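Local atomic coordinates of probable amidase (Thermus thermophilus, PDB entry 2DC0), a protein that is a probable amidase of the amidase signature family, with a mixed beta-sheet core flanked by helices. Residues T87-P92 and E306-Q311; I120-T125 and P310-A315; S141-G146 and P359-G364; P198-T203 and R290-R295. One frame throughout, in Å; residues are numbered along the deposited sequence.

Overall arrangement
Interactions 1 and 2 share Pro310 and Gln311, and both use the start of helix 310-321. Their centres lie about 10 Å apart. Interaction 1 is buried and joins a backbone hydrogen bond to an alanine over a phenylalanine ring. Interaction 2 is partly buried and mostly aliphatic, with one bridging water. Interaction 4 is also buried but polar, built round the carboxylate of Glu292. It touches interaction 2 through Leu199. Interaction 3 lies farthest from interactions 1 and 4, about 22 and 25 Å between centres, and meets interaction 2 where Gln143 packs on Thr125. It pairs two loops through their backbones, and several of its residues are exposed at the surface.

Interaction 1 of 4, residues T87-P92 and E306-Q311; sequences TKAPLP and EGFSPQ
Ala89 sets its methyl group over the centre of the Phe308 ring. CB lies 3.6 Å from the centroid of the six ring carbons, 13° off the ring normal, which is a CH-pi contact. The CA-CB bond of Phe308 points away from 87-92, and chi1 (-67°) sets CG beside the backbone N. The ring lies with one face against Ala89 CB. Thr87 meets the same ring obliquely, with OG1 3.7 Å from Phe308 CD1. This hydroxyl oxygen also accepts from Ala89 N at 3.1 Å in a nearly straight bond (170°), which closes an ST turn. Within the turn, Lys88 N donates a hydrogen bond to Gly307 O at 3.2 Å. Lys88 lays CB near the same carbonyl oxygen, then leads its chain away from 306-311. The backbones come very close: Ala89 CA and Gly307 CA are 3.9 Å apart, at a residue with no side chain to intervene. Phe308 also packs on Ala300 and Leu301 of helix 298-303. Glu119 ties the two segments from outside, since its carboxylate hydrogen-bonds both Thr87 OG1 and Ser309 OG. Ser309 is the N-cap of helix 310-321, with a weak bond from Val312 N. The arrangement is thus an ST turn docked beside the capped start of a helix.

Interaction 2 of 4, residues I120-T125 and P310-A315; sequences IALGIT and PQVREA
The carboxamide of Gln311 is the flat group that meets the loop, and its end reaches toward Leu122 and Thr125. Its OE1 accepts a hydrogen bond from a water at 3.0 Å. The same water lies 2.7 Å from Thr125 OG1 and so bridges helix and loop. At the other end of the amide, NE2 is 4.0 Å from Leu122 O, and its hydrogen bond goes to His118 NE2. Gln311 itself is exposed. Thr125 OG1 has a second partner in the backbone N of Glu127.

The remaining contact is aliphatic. Ile120 and Val312 cross obliquely, with CD1 of Ile120 3.5 Å from CG1 of Val312. Ile120 CG1 takes the crowded position between the backbone N and the carbonyl carbon (chi1 62°), which puts CG1 itself 3.9 Å from Val312 CG1. The other branch of Val312, CG2, rests 3.9 Å from Leu122 O. Leu122 holds CG anti to its backbone N (chi1 -173°), and its CD2 lies 3.7 Å from Ala315 CB. The same CD2 is 4.2 Å from Val312 CG1, so this methyl touches two residues one turn apart on the helix. Leu316 adds to the apolar patch and packs on both Ile120 and Leu122.

Val312 and Ala315, with Leu316, form the apolar side of the helix turned to an irregular loop, consistent with an amphipathic helix.

Interaction 3 of 4, residues S141-G146 and P359-G364; sequences SRQAGG and PAPPLG
Arg142 and Pro362 face each other in a single antiparallel bridge, a non-hydrogen-bonded pair with their CA atoms 4.1 Å apart. A backbone bond lies on either side of the pair. Gln143 N donates to Pro361 O at 2.9 Å, and Leu363 N donates to Ser141 O at 3.1 Å. The Arg142 side chain runs beside the Pro362 ring, pointing the same way. Pro362 CD lies over one face of the guanidinium. At the edge, near its plane, NH1 donates to Ala360 O at 2.6 Å. Gln143 crosses Pro361, with OE1 3.3 Å from CG of that proline. Leu363 CD2 packs 3.8 Å from Gln143 CA.

A second shell fixes these groups. Glu404 forms a salt bridge with Arg142 NH2. His377 hydrogen-bonds Gln143 OE1. Glu127 OE2 is shared by Gln143 NE2 and Gly364 N, so one carboxylate joins both segments.

Gly145 and Gly146 begin the glycine- and serine-rich signature of the family. The contact fixes this loop, ahead of helix 149-157, to the loop after strand 350-354. Met406 of strand 406-413 packs on Arg142 and Ala360. Phe178 of helix 173-179 and His377 and Phe381 of helix 377-382 pack against Pro361.

Interaction 4 of 4, residues P198-T203 and R290-R295; sequences PLSRST and RYEAAR
Glu292 projects from helix 281-296 to Ser200 and Ser202 in a loop of the amidase fold. This loop joins strands 182-185 and 206-210, which are antiparallel neighbours in the central sheet.

The hydrogen bonds centre on the carboxylate. The chain of Glu292, extended beyond CG, carries this group across to the two serines. OE1 accepts from two donors. Ser200 OG reaches it at 2.6 Å from above the carboxylate plane, 50° out of it. Ser202 N donates to the syn lone pair of OE1 at 3.3 Å, in a nearly straight line (173°). The second oxygen, OE2, is met by Ser202 OG at 2.8 Å, on the syn side but somewhat out of the carboxylate plane (24°). Both carboxylate oxygens are therefore held, which should limit rotation of the group. The outer partners are also polar: Tyr327 OH bonds OE2, and Arg334 bonds Ser202 OG. Within the loop, Thr203 OG1 donates to Ser200 OG.

Charge links this loop to the dimer. Arg201 NH1 forms a salt bridge with Asp329 of the second subunit, and Val331 of that subunit packs on Ser202.

A weak CA-H...O contact joins the backbones, with Leu199 O 3.2 Å from Ala293 CA. The apolar contact is between side chains of the same two residues: Leu199 CD1 rests 3.6 Å from Ala293 CB.

Interaction 1 of 4, residues T87-P92 and E306-Q311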
loop_
_atom_site.group_PDB
_atom_site.type_symbol
_atom_site.label_atom_id
_atom_site.label_comp_id
_atom_site.label_asym_id
_atom_site.label_seq_id
_atom_site.Cartn_x
_atom_site.Cartn_y
_atom_site.Cartn_z
ATOM N N THR A 87 -24.773 -12.951 -14.627
ATOM C CA THR A 87 -24.927 -12.211 -15.876
ATOM C C THR A 87 -25.350 -13.106 -17.034
ATOM O O THR A 87 -25.324 -14.328 -16.926
ATOM C CB THR A 87 -23.600 -11.515 -16.263
ATOM O OG1 THR A 87 -23.806 -10.684 -17.410
ATOM C CG2 THR A 87 -22.530 -12.555 -16.588
ATOM N N LYS A 88 -25.746 -12.486 -18.142
ATOM C CA LYS A 88 -26.138 -13.223 -19.339
ATOM C C LYS A 88 -25.057 -13.062 -20.402
ATOM O O LYS A 88 -25.089 -13.716 -21.442
ATOM C CB LYS A 88 -27.477 -12.706 -19.877
ATOM C CG LYS A 88 -28.690 -13.427 -19.308
ATOM C CD LYS A 88 -28.768 -14.855 -19.840
ATOM C CE LYS A 88 -29.798 -15.699 -19.088
ATOM N NZ LYS A 88 -29.340 -16.058 -17.708
ATOM N N ALA A 89 -24.093 -12.188 -20.133
ATOM C CA ALA A 89 -23.008 -11.945 -21.071
ATOM C C ALA A 89 -21.948 -13.034 -20.996
ATOM O O ALA A 89 -21.826 -13.737 -19.991
ATOM C CB ALA A 89 -22.371 -10.589 -20.783
ATOM N N PRO A 90 -21.168 -13.199 -22.069
ATOM C CA PRO A 90 -20.124 -14.224 -22.049
ATOM C C PRO A 90 -19.035 -13.816 -21.055
ATOM O O PRO A 90 -18.796 -12.625 -20.838
ATOM C CB PRO A 90 -19.625 -14.237 -23.495
ATOM C CG PRO A 90 -19.840 -12.815 -23.934
ATOM C CD PRO A 90 -21.215 -12.518 -23.374
ATOM N N LEU A 91 -18.386 -14.798 -20.441
ATOM C CA LEU A 91 -17.333 -14.513 -19.473
ATOM C C LEU A 91 -15.959 -14.916 -20.005
ATOM O O LEU A 91 -15.850 -15.766 -20.893
ATOM C CB LEU A 91 -17.608 -15.269 -18.166
ATOM C CG LEU A 91 -18.935 -14.950 -17.463
ATOM C CD1 LEU A 91 -19.105 -15.850 -16.252
ATOM C CD2 LEU A 91 -18.960 -13.481 -17.056
ATOM N N PRO A 92 -14.891 -14.301 -19.474
ATOM C CA PRO A 92 -13.538 -14.643 -19.927
ATOM C C PRO A 92 -13.297 -16.101 -19.559
ATOM O O PRO A 92 -14.032 -16.664 -18.754
ATOM C CB PRO A 92 -12.648 -13.700 -19.118
ATOM C CG PRO A 92 -13.537 -12.525 -18.861
ATOM C CD PRO A 92 -14.857 -13.178 -18.524
ATOM N N GLU A 306 -25.754 -6.421 -24.612
ATOM C CA GLU A 306 -27.103 -6.687 -24.125
ATOM C C GLU A 306 -27.122 -7.784 -23.063
ATOM O O GLU A 306 -28.150 -8.029 -22.431
ATOM C CB GLU A 306 -28.026 -7.075 -25.285
ATOM C CG GLU A 306 -27.704 -8.403 -25.973
ATOM C CD GLU A 306 -26.414 -8.367 -26.776
ATOM O OE1 GLU A 306 -26.147 -7.342 -27.441
ATOM O OE2 GLU A 306 -25.677 -9.374 -26.761
ATOM N N GLY A 307 -25.983 -8.443 -22.875
ATOM C CA GLY A 307 -25.896 -9.493 -21.881
ATOM C C GLY A 307 -25.741 -8.911 -20.489
ATOM O O GLY A 307 -25.897 -9.620 -19.495
ATOM N N PHE A 308 -25.426 -7.618 -20.423
ATOM C CA PHE A 308 -25.251 -6.914 -19.155
ATOM C C PHE A 308 -26.493 -6.075 -18.874
ATOM O O PHE A 308 -27.119 -5.560 -19.798
ATOM C CB PHE A 308 -24.037 -5.974 -19.215
ATOM C CG PHE A 308 -22.713 -6.676 -19.338
ATOM C CD1 PHE A 308 -22.201 -7.421 -18.280
ATOM C CD2 PHE A 308 -21.967 -6.578 -20.511
ATOM C CE1 PHE A 308 -20.965 -8.057 -18.388
ATOM C CE2 PHE A 308 -20.731 -7.210 -20.631
ATOM C CZ PHE A 308 -20.228 -7.952 -19.567
ATOM N N SER A 309 -26.848 -5.935 -17.600
ATOM C CA SER A 309 -28.008 -5.124 -17.226
ATOM C C SER A 309 -27.643 -3.655 -17.449
ATOM O O SER A 309 -26.460 -3.312 -17.530
ATOM C CB SER A 309 -28.355 -5.347 -15.754
ATOM O OG SER A 309 -27.274 -4.956 -14.914
ATOM N N PRO A 310 -28.647 -2.770 -17.565
ATOM C CA PRO A 310 -28.369 -1.342 -17.781
ATOM C C PRO A 310 -27.397 -0.742 -16.755
ATOM O O PRO A 310 -26.421 -0.088 -17.129
ATOM C CB PRO A 310 -29.755 -0.710 -17.713
ATOM C CG PRO A 310 -30.629 -1.785 -18.301
ATOM C CD PRO A 310 -30.094 -3.046 -17.645
ATOM N N GLN A 311 -27.669 -0.970 -15.470
ATOM C CA GLN A 311 -26.832 -0.459 -14.377
ATOM C C GLN A 311 -25.379 -0.895 -14.555
ATOM O O GLN A 311 -24.468 -0.069 -14.554
ATOM C CB GLN A 311 -27.337 -0.976 -13.020
ATOM C CG GLN A 311 -26.630 -0.367 -11.794
ATOM C CD GLN A 311 -26.429 -1.369 -10.649
ATOM O OE1 GLN A 311 -26.574 -1.027 -9.460
ATOM N NE2 GLN A 311 -26.080 -2.610 -11.002
#

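Interaction 2 of 4, residues I120-T125 and P310-A315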
loop_
_atom_site.group_PDB
_atom_site.type_symbol
_atom_site.label_atom_id
_atom_site.label_comp_id
_atom_site.label_asym_id
_atom_site.label_seq_id
_atom_site.Cartn_x
_atom_site.Cartn_y
_atom_site.Cartn_z
ATOM N N ILE A 120 -21.863 -9.700 -12.220
ATOM C CA ILE A 120 -20.405 -9.673 -12.330
ATOM C C ILE A 120 -19.723 -9.005 -11.149
ATOM O O ILE A 120 -18.596 -8.517 -11.269
ATOM C CB ILE A 120 -19.883 -9.021 -13.647
ATOM C CG1 ILE A 120 -20.318 -7.558 -13.741
ATOM C CG2 ILE A 120 -20.344 -9.836 -14.848
ATOM C CD1 ILE A 120 -19.593 -6.738 -14.806
ATOM N N ALA A 121 -20.415 -9.002 -10.013
ATOM C CA ALA A 121 -19.917 -8.426 -8.760
ATOM C C ALA A 121 -19.772 -6.911 -8.818
ATOM O O ALA A 121 -19.148 -6.309 -7.951
ATOM C CB ALA A 121 -18.588 -9.055 -8.383
ATOM N N LEU A 122 -20.356 -6.290 -9.836
ATOM C CA LEU A 122 -20.256 -4.845 -9.973
ATOM C C LEU A 122 -21.505 -4.160 -9.434
ATOM O O LEU A 122 -22.320 -3.632 -10.192
ATOM C CB LEU A 122 -20.033 -4.475 -11.438
ATOM C CG LEU A 122 -19.730 -3.011 -11.756
ATOM C CD1 LEU A 122 -18.594 -2.503 -10.869
ATOM C CD2 LEU A 122 -19.352 -2.896 -13.224
ATOM N N GLY A 123 -21.646 -4.169 -8.112
ATOM C CA GLY A 123 -22.804 -3.555 -7.488
ATOM C C GLY A 123 -22.998 -4.082 -6.084
ATOM O O GLY A 123 -22.524 -5.172 -5.758
ATOM N N ILE A 124 -23.698 -3.317 -5.250
ATOM C CA ILE A 124 -23.927 -3.728 -3.873
ATOM C C ILE A 124 -25.397 -3.807 -3.452
ATOM O O ILE A 124 -25.681 -3.944 -2.266
ATOM C CB ILE A 124 -23.217 -2.775 -2.895
ATOM C CG1 ILE A 124 -23.824 -1.372 -3.022
ATOM C CG2 ILE A 124 -21.716 -2.758 -3.174
ATOM C CD1 ILE A 124 -25.348 -1.203 -2.772
ATOM N N THR A 125 -26.326 -3.735 -4.402
ATOM C CA THR A 125 -27.746 -3.796 -4.050
ATOM C C THR A 125 -28.254 -5.229 -3.942
ATOM O O THR A 125 -29.088 -5.539 -3.089
ATOM C CB THR A 125 -28.652 -3.063 -5.079
ATOM O OG1 THR A 125 -28.629 -3.765 -6.327
ATOM C CG2 THR A 125 -28.176 -1.632 -5.293
ATOM N N PRO A 310 -28.647 -2.770 -17.565
ATOM C CA PRO A 310 -28.369 -1.342 -17.781
ATOM C C PRO A 310 -27.397 -0.742 -16.755
ATOM O O PRO A 310 -26.421 -0.088 -17.129
ATOM C CB PRO A 310 -29.755 -0.710 -17.713
ATOM C CG PRO A 310 -30.629 -1.785 -18.301
ATOM C CD PRO A 310 -30.094 -3.046 -17.645
ATOM N N GLN A 311 -27.669 -0.970 -15.470
ATOM C CA GLN A 311 -26.832 -0.459 -14.377
ATOM C C GLN A 311 -25.379 -0.895 -14.555
ATOM O O GLN A 311 -24.468 -0.069 -14.554
ATOM C CB GLN A 311 -27.337 -0.976 -13.020
ATOM C CG GLN A 311 -26.630 -0.367 -11.794
ATOM C CD GLN A 311 -26.429 -1.369 -10.649
ATOM O OE1 GLN A 311 -26.574 -1.027 -9.460
ATOM N NE2 GLN A 311 -26.080 -2.610 -11.002
ATOM N N VAL A 312 -25.169 -2.199 -14.701
ATOM C CA VAL A 312 -23.821 -2.721 -14.875
ATOM C C VAL A 312 -23.183 -2.208 -16.160
ATOM O O VAL A 312 -22.014 -1.835 -16.170
ATOM C CB VAL A 312 -23.818 -4.265 -14.885
ATOM C CG1 VAL A 312 -22.471 -4.787 -15.376
ATOM C CG2 VAL A 312 -24.085 -4.784 -13.478
ATOM N N ARG A 313 -23.956 -2.186 -17.241
ATOM C CA ARG A 313 -23.441 -1.720 -18.519
ATOM C C ARG A 313 -22.972 -0.269 -18.420
ATOM O O ARG A 313 -21.927 0.093 -18.962
ATOM C CB ARG A 313 -24.518 -1.853 -19.599
ATOM C CG ARG A 313 -23.980 -1.821 -21.020
ATOM C CD ARG A 313 -25.026 -2.357 -21.981
ATOM N NE ARG A 313 -26.208 -1.506 -22.014
ATOM C CZ ARG A 313 -27.452 -1.957 -22.137
ATOM N NH1 ARG A 313 -27.677 -3.261 -22.232
ATOM N NH2 ARG A 313 -28.467 -1.104 -22.179
ATOM N N GLU A 314 -23.738 0.562 -17.723
ATOM C CA GLU A 314 -23.362 1.961 -17.566
ATOM C C GLU A 314 -22.041 2.093 -16.803
ATOM O O GLU A 314 -21.175 2.895 -17.177
ATOM C CB GLU A 314 -24.468 2.732 -16.837
ATOM C CG GLU A 314 -24.062 4.134 -16.401
ATOM C CD GLU A 314 -25.203 4.893 -15.749
ATOM O OE1 GLU A 314 -25.976 4.268 -14.991
ATOM O OE2 GLU A 314 -25.317 6.115 -15.984
ATOM N N ALA A 315 -21.881 1.307 -15.741
ATOM C CA ALA A 315 -20.652 1.350 -14.948
ATOM C C ALA A 315 -19.468 0.873 -15.787
ATOM O O ALA A 315 -18.389 1.465 -15.745
ATOM C CB ALA A 315 -20.798 0.483 -13.692
HETATM O O HOH W 1 -29.183 -2.206 -8.418
#

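Interaction 3 of 4, residues S141-G146 and P359-G364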
loop_
_atom_site.group_PDB
_atom_site.type_symbol
_atom_site.label_atom_id
_atom_site.label_comp_id
_atom_site.label_asym_id
_atom_site.label_seq_id
_atom_site.Cartn_x
_atom_site.Cartn_y
_atom_site.Cartn_z
ATOM N N SER A 141 -38.705 -7.856 1.638
ATOM C CA SER A 141 -39.046 -6.617 0.940
ATOM C C SER A 141 -37.836 -5.690 0.926
ATOM O O SER A 141 -37.841 -4.663 0.249
ATOM C CB SER A 141 -40.231 -5.908 1.623
ATOM O OG SER A 141 -39.882 -5.441 2.921
ATOM N N ARG A 142 -36.803 -6.060 1.683
ATOM C CA ARG A 142 -35.579 -5.258 1.776
ATOM C C ARG A 142 -34.441 -5.888 0.971
ATOM O O ARG A 142 -34.438 -7.094 0.705
ATOM C CB ARG A 142 -35.124 -5.127 3.238
ATOM C CG ARG A 142 -36.143 -4.521 4.215
ATOM C CD ARG A 142 -36.499 -3.082 3.871
ATOM N NE ARG A 142 -37.348 -2.441 4.877
ATOM C CZ ARG A 142 -36.900 -1.774 5.942
ATOM N NH1 ARG A 142 -35.599 -1.652 6.160
ATOM N NH2 ARG A 142 -37.754 -1.200 6.782
ATOM N N GLN A 143 -33.472 -5.061 0.595
ATOM C CA GLN A 143 -32.323 -5.518 -0.176
ATOM C C GLN A 143 -31.441 -6.474 0.623
ATOM O O GLN A 143 -31.190 -6.265 1.811
ATOM C CB GLN A 143 -31.454 -4.328 -0.620
ATOM C CG GLN A 143 -32.174 -3.258 -1.457
ATOM C CD GLN A 143 -31.251 -2.106 -1.857
ATOM O OE1 GLN A 143 -30.406 -1.677 -1.073
ATOM N NE2 GLN A 143 -31.430 -1.587 -3.067
ATOM N N ALA A 144 -30.990 -7.542 -0.039
ATOM C CA ALA A 144 -30.080 -8.491 0.587
ATOM C C ALA A 144 -28.743 -7.772 0.476
ATOM O O ALA A 144 -27.775 -8.095 1.167
ATOM C CB ALA A 144 -30.035 -9.789 -0.206
ATOM N N GLY A 145 -28.683 -7.050 -0.298
ATOM C CA GLY A 145 -27.483 -6.266 -0.512
ATOM C C GLY A 145 -26.421 -7.002 -1.292
ATOM O O GLY A 145 -26.720 -7.934 -2.049
ATOM N N GLY A 146 -25.182 -6.370 -1.599
ATOM C CA GLY A 146 -24.192 -7.111 -2.356
ATOM C C GLY A 146 -22.688 -6.990 -2.277
ATOM O O GLY A 146 -22.144 -6.178 -1.537
ATOM N N PRO A 359 -30.157 0.622 8.018
ATOM C CA PRO A 359 -30.468 -0.801 7.872
ATOM C C PRO A 359 -30.777 -1.014 6.393
ATOM O O PRO A 359 -30.991 -0.046 5.658
ATOM C CB PRO A 359 -31.698 -0.981 8.763
ATOM C CG PRO A 359 -32.360 0.371 8.690
ATOM C CD PRO A 359 -31.183 1.309 8.822
ATOM N N ALA A 360 -30.779 -2.268 5.954
ATOM C CA ALA A 360 -31.069 -2.584 4.557
ATOM C C ALA A 360 -32.367 -1.899 4.135
ATOM O O ALA A 360 -33.401 -2.067 4.773
ATOM C CB ALA A 360 -31.187 -4.096 4.382
ATOM N N PRO A 361 -32.326 -1.116 3.047
ATOM C CA PRO A 361 -33.518 -0.411 2.563
ATOM C C PRO A 361 -34.397 -1.235 1.614
ATOM O O PRO A 361 -33.991 -2.293 1.128
ATOM C CB PRO A 361 -32.923 0.806 1.869
ATOM C CG PRO A 361 -31.701 0.243 1.240
ATOM C CD PRO A 361 -31.122 -0.694 2.304
ATOM N N PRO A 362 -35.628 -0.763 1.355
ATOM C CA PRO A 362 -36.540 -1.471 0.454
ATOM C C PRO A 362 -35.926 -1.644 -0.934
ATOM O O PRO A 362 -35.118 -0.817 -1.380
ATOM C CB PRO A 362 -37.763 -0.556 0.412
ATOM C CG PRO A 362 -37.785 0.022 1.788
ATOM C CD PRO A 362 -36.320 0.340 2.046
ATOM N N LEU A 363 -36.303 -2.717 -1.619
ATOM C CA LEU A 363 -35.795 -2.945 -2.964
ATOM C C LEU A 363 -36.191 -1.716 -3.783
ATOM O O LEU A 363 -37.258 -1.153 -3.562
ATOM C CB LEU A 363 -36.436 -4.201 -3.565
ATOM C CG LEU A 363 -36.046 -5.518 -2.878
ATOM C CD1 LEU A 363 -36.970 -6.645 -3.311
ATOM C CD2 LEU A 363 -34.599 -5.839 -3.227
ATOM N N GLY A 364 -35.318 -1.290 -4.694
ATOM C CA GLY A 364 -35.614 -0.144 -5.540
ATOM C C GLY A 364 -35.291 1.227 -4.972
ATOM O O GLY A 364 -35.522 2.238 -5.633
#

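Interaction 4 of 4, residues P198-T203 and R290-R295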
loop_
_atom_site.group_PDB
_atom_site.type_symbol
_atom_site.label_atom_id
_atom_site.label_comp_id
_atom_site.label_asym_id
_atom_site.label_seq_id
_atom_site.Cartn_x
_atom_site.Cartn_y
_atom_site.Cartn_z
ATOM N N PRO A 198 -12.292 -12.173 -11.984
ATOM C CA PRO A 198 -11.897 -10.938 -11.304
ATOM C C PRO A 198 -12.791 -9.734 -11.621
ATOM O O PRO A 198 -13.547 -9.738 -12.597
ATOM C CB PRO A 198 -10.459 -10.734 -11.778
ATOM C CG PRO A 198 -10.489 -11.280 -13.182
ATOM C CD PRO A 198 -11.351 -12.525 -13.065
ATOM N N LEU A 199 -12.735 -8.721 -10.762
ATOM C CA LEU A 199 -13.477 -7.488 -10.993
ATOM C C LEU A 199 -12.348 -6.470 -11.112
ATOM O O LEU A 199 -12.104 -5.906 -12.175
ATOM C CB LEU A 199 -14.378 -7.143 -9.808
ATOM C CG LEU A 199 -15.147 -5.817 -9.928
ATOM C CD1 LEU A 199 -16.060 -5.830 -11.149
ATOM C CD2 LEU A 199 -15.967 -5.599 -8.658
ATOM N N SER A 200 -11.655 -6.263 -10.000
ATOM C CA SER A 200 -10.509 -5.371 -9.934
ATOM C C SER A 200 -9.399 -6.216 -9.317
ATOM O O SER A 200 -9.383 -6.430 -8.109
ATOM C CB SER A 200 -10.811 -4.177 -9.032
ATOM O OG SER A 200 -9.632 -3.429 -8.783
ATOM N N ARG A 201 -8.483 -6.706 -10.144
ATOM C CA ARG A 201 -7.400 -7.544 -9.649
ATOM C C ARG A 201 -6.573 -6.950 -8.514
ATOM O O ARG A 201 -6.117 -7.687 -7.647
ATOM C CB ARG A 201 -6.466 -7.933 -10.797
ATOM C CG ARG A 201 -7.070 -8.895 -11.815
ATOM C CD ARG A 201 -6.148 -9.030 -13.017
ATOM N NE ARG A 201 -4.818 -9.489 -12.624
ATOM C CZ ARG A 201 -3.711 -9.264 -13.327
ATOM N NH1 ARG A 201 -3.772 -8.580 -14.466
ATOM N NH2 ARG A 201 -2.544 -9.720 -12.892
ATOM N N SER A 202 -6.374 -5.633 -8.504
ATOM C CA SER A 202 -5.564 -5.018 -7.452
ATOM C C SER A 202 -6.384 -4.584 -6.242
ATOM O O SER A 202 -5.850 -3.986 -5.305
ATOM C CB SER A 202 -4.786 -3.815 -8.002
ATOM O OG SER A 202 -5.646 -2.739 -8.324
ATOM N N THR A 203 -7.675 -4.899 -6.251
ATOM C CA THR A 203 -8.539 -4.519 -5.145
ATOM C C THR A 203 -9.458 -5.646 -4.671
ATOM O O THR A 203 -10.037 -5.555 -3.580
ATOM C CB THR A 203 -9.393 -3.295 -5.529
ATOM O OG1 THR A 203 -8.541 -2.281 -6.080
ATOM C CG2 THR A 203 -10.095 -2.735 -4.310
ATOM N N ARG A 290 -13.597 0.639 -11.790
ATOM C CA ARG A 290 -14.317 0.605 -13.065
ATOM C C ARG A 290 -13.359 0.448 -14.241
ATOM O O ARG A 290 -13.675 -0.245 -15.209
ATOM C CB ARG A 290 -15.160 1.867 -13.242
ATOM C CG ARG A 290 -16.355 1.902 -12.302
ATOM C CD ARG A 290 -17.205 3.128 -12.518
ATOM N NE ARG A 290 -18.428 3.079 -11.729
ATOM C CZ ARG A 290 -19.280 4.090 -11.618
ATOM N NH1 ARG A 290 -19.036 5.231 -12.249
ATOM N NH2 ARG A 290 -20.375 3.958 -10.878
ATOM N N TYR A 291 -12.192 1.083 -14.157
ATOM C CA TYR A 291 -11.209 0.975 -15.229
ATOM C C TYR A 291 -10.767 -0.475 -15.380
ATOM O O TYR A 291 -10.782 -1.019 -16.487
ATOM C CB TYR A 291 -9.975 1.835 -14.944
ATOM C CG TYR A 291 -8.916 1.739 -16.030
ATOM C CD1 TYR A 291 -8.978 2.549 -17.165
ATOM C CD2 TYR A 291 -7.878 0.810 -15.942
ATOM C CE1 TYR A 291 -8.034 2.435 -18.191
ATOM C CE2 TYR A 291 -6.926 0.687 -16.961
ATOM C CZ TYR A 291 -7.016 1.505 -18.082
ATOM O OH TYR A 291 -6.092 1.385 -19.091
ATOM N N GLU A 292 -10.369 -1.100 -14.273
ATOM C CA GLU A 292 -9.913 -2.490 -14.315
ATOM C C GLU A 292 -11.037 -3.444 -14.703
ATOM O O GLU A 292 -10.824 -4.364 -15.495
ATOM C CB GLU A 292 -9.315 -2.925 -12.959
ATOM C CG GLU A 292 -8.045 -2.171 -12.548
ATOM C CD GLU A 292 -7.330 -2.788 -11.337
ATOM O OE1 GLU A 292 -7.903 -3.670 -10.664
ATOM O OE2 GLU A 292 -6.187 -2.378 -11.053
ATOM N N ALA A 293 -12.230 -3.219 -14.153
ATOM C CA ALA A 293 -13.373 -4.082 -14.441
ATOM C C ALA A 293 -13.772 -4.019 -15.913
ATOM O O ALA A 293 -14.109 -5.040 -16.521
ATOM C CB ALA A 293 -14.559 -3.693 -13.561
ATOM N N ALA A 294 -13.739 -2.821 -16.484
ATOM C CA ALA A 294 -14.105 -2.664 -17.884
ATOM C C ALA A 294 -13.139 -3.417 -18.802
ATOM O O ALA A 294 -13.549 -3.964 -19.822
ATOM C CB ALA A 294 -14.141 -1.187 -18.256
ATOM N N ARG A 295 -11.862 -3.452 -18.444
ATOM C CA ARG A 295 -10.899 -4.143 -19.282
ATOM C C ARG A 295 -11.069 -5.659 -19.193
ATOM O O ARG A 295 -10.686 -6.392 -20.105
ATOM C CB ARG A 295 -9.472 -3.711 -18.919
ATOM C CG ARG A 295 -9.251 -2.189 -19.046
ATOM C CD ARG A 295 -9.697 -1.704 -20.425
ATOM N NE ARG A 295 -9.556 -0.266 -20.683
ATOM C CZ ARG A 295 -10.228 0.698 -20.058
ATOM N NH1 ARG A 295 -11.097 0.405 -19.096
ATOM N NH2 ARG A 295 -10.078 1.964 -20.440
#